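Local coordinates for protein Clp gene regulator (ClgR) (Corynebacterium glutamicum, PDB 3F51) that probably binds cis-regulatory DNA through a helix-turn-helix domain and activates transcription, at residues G30-S35 against A85-E90. Sequence-based numbering, arbitrary orientation.
Sequences GAALRS and ADVLIE
Ala32, Val87 and Glu90 carry a buried, mainly apolar helix-helix packing that joins the first helix of an XRE-type helix-turn-helix domain (25-40) to helix 84-111, the last and longest of the chain. The axes of the two short segments approach to 8.8 Å at 118°, a steep crossing; the CA atoms of Ala32 and Glu90, at 5.8 Å, are the nearest pair across the two segments, and the small methyl of Ala32 lies in the interface there. Ala32 CB sits between two side chains one helical turn apart, touching Glu90 CG at 3.6 Å and Val87 CG1 at 3.9 Å. The CG1 branch of Val87 reaches it by lying anti to the backbone N (chi1 176°), and the same methyl meets Leu33 CD2 at 4.0 Å. Although the CB of Leu33 points away from helix 84-111, its end swings back, and the two side chains cross at about a right angle. Leu33 and Val87 both also touch Cys77 of helix 70-79, so this edge of the contact merges with the domain core. Glu90 packs with its aliphatic part, and its side chain also touches Phe36 of helix 25-40; the chain then bends at chi2 (76°), carrying the carboxylate past Ala32 towards Ser35. There a water donates to Glu90 OE1 at 2.7 Å and makes a weak, longer link to Ser35 OG at 3.4 Å.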
loop_
_atom_site.group_PDB
_atom_site.type_symbol
_atom_site.label_atom_id
_atom_site.label_comp_id
_atom_site.label_asym_id
_atom_site.label_seq_id
_atom_site.Cartn_x
_atom_site.Cartn_y
_atom_site.Cartn_z
ATOM N N GLY A 30 1.945 -8.480 0.696
ATOM C CA GLY A 30 2.648 -9.683 1.124
ATOM C C GLY A 30 3.196 -10.464 -0.056
ATOM O O GLY A 30 4.370 -10.887 -0.039
ATOM N N ALA A 31 2.359 -10.670 -1.068
ATOM C CA ALA A 31 2.795 -11.382 -2.284
ATOM C C ALA A 31 3.894 -10.606 -3.005
ATOM O O ALA A 31 4.811 -11.225 -3.541
ATOM C CB ALA A 31 1.594 -11.615 -3.247
ATOM N N ALA A 32 3.785 -9.272 -3.054
ATOM C CA ALA A 32 4.807 -8.430 -3.705
ATOM C C ALA A 32 6.153 -8.550 -2.975
ATOM O O ALA A 32 7.206 -8.686 -3.596
ATOM C CB ALA A 32 4.393 -6.991 -3.704
ATOM N N LEU A 33 6.104 -8.470 -1.650
ATOM C CA LEU A 33 7.289 -8.651 -0.816
ATOM C C LEU A 33 7.944 -10.001 -1.037
ATOM O O LEU A 33 9.163 -10.094 -1.133
ATOM C CB LEU A 33 6.942 -8.459 0.655
ATOM C CG LEU A 33 6.755 -6.987 1.042
ATOM C CD1 LEU A 33 6.279 -6.879 2.527
ATOM C CD2 LEU A 33 8.086 -6.226 0.803
ATOM N N ARG A 34 7.127 -11.028 -1.136
ATOM C CA ARG A 34 7.579 -12.378 -1.394
ATOM C C ARG A 34 8.303 -12.458 -2.762
ATOM O O ARG A 34 9.380 -13.059 -2.868
ATOM C CB ARG A 34 6.400 -13.352 -1.258
ATOM C CG ARG A 34 6.548 -14.759 -1.909
ATOM C CD ARG A 34 7.265 -15.767 -1.054
ATOM N NE ARG A 34 8.093 -16.710 -1.848
ATOM C CZ ARG A 34 7.979 -18.038 -1.815
ATOM N NH1 ARG A 34 8.776 -18.806 -2.562
ATOM N NH2 ARG A 34 7.079 -18.618 -1.024
ATOM N N SER A 35 7.746 -11.813 -3.775
ATOM C CA SER A 35 8.344 -11.800 -5.123
ATOM C C SER A 35 9.660 -11.073 -5.136
ATOM O O SER A 35 10.617 -11.543 -5.768
ATOM C CB SER A 35 7.405 -11.139 -6.145
ATOM O OG SER A 35 6.237 -11.942 -6.199
ATOM N N ALA A 85 7.830 2.524 -2.944
ATOM C CA ALA A 85 7.032 2.823 -4.140
ATOM C C ALA A 85 7.053 1.649 -5.106
ATOM O O ALA A 85 6.009 1.263 -5.658
ATOM C CB ALA A 85 7.515 4.105 -4.848
ATOM N N ASP A 86 8.222 1.047 -5.312
ATOM C CA ASP A 86 8.274 -0.074 -6.244
ATOM C C ASP A 86 7.418 -1.245 -5.789
ATOM O O ASP A 86 6.764 -1.890 -6.603
ATOM C CB ASP A 86 9.691 -0.540 -6.494
ATOM C CG ASP A 86 10.503 0.481 -7.253
ATOM O OD1 ASP A 86 9.975 1.424 -7.859
ATOM O OD2 ASP A 86 11.715 0.353 -7.194
ATOM N N VAL A 87 7.402 -1.491 -4.487
ATOM C CA VAL A 87 6.628 -2.597 -3.939
ATOM C C VAL A 87 5.127 -2.277 -4.043
ATOM O O VAL A 87 4.334 -3.170 -4.346
ATOM C CB VAL A 87 7.021 -2.896 -2.476
ATOM C CG1 VAL A 87 6.132 -3.968 -1.899
ATOM C CG2 VAL A 87 8.454 -3.320 -2.406
ATOM N N LEU A 88 4.745 -1.025 -3.813
ATOM C CA LEU A 88 3.348 -0.621 -4.035
ATOM C C LEU A 88 2.860 -0.825 -5.448
ATOM O O LEU A 88 1.722 -1.230 -5.650
ATOM C CB LEU A 88 3.087 0.829 -3.676
ATOM C CG LEU A 88 3.499 1.202 -2.244
ATOM C CD1 LEU A 88 3.074 2.683 -1.976
ATOM C CD2 LEU A 88 2.794 0.251 -1.295
ATOM N N ILE A 89 3.695 -0.486 -6.423
ATOM C CA ILE A 89 3.306 -0.631 -7.820
ATOM C C ILE A 89 3.142 -2.106 -8.132
ATOM O O ILE A 89 2.170 -2.518 -8.781
ATOM C CB ILE A 89 4.326 0.047 -8.768
ATOM C CG1 ILE A 89 4.271 1.582 -8.602
ATOM C CG2 ILE A 89 4.046 -0.347 -10.208
ATOM C CD1 ILE A 89 2.906 2.289 -9.031
ATOM N N GLU A 90 4.084 -2.912 -7.665
ATOM C CA GLU A 90 3.938 -4.348 -7.787
ATOM C C GLU A 90 2.606 -4.862 -7.201
ATOM O O GLU A 90 1.900 -5.625 -7.850
ATOM C CB GLU A 90 5.112 -5.055 -7.098
ATOM C CG GLU A 90 5.031 -6.604 -7.179
ATOM C CD GLU A 90 5.399 -7.214 -8.503
ATOM O OE1 GLU A 90 5.233 -8.458 -8.633
ATOM O OE2 GLU A 90 5.867 -6.502 -9.409
HETATM O O HOH W 1 3.665 -9.810 -6.858
#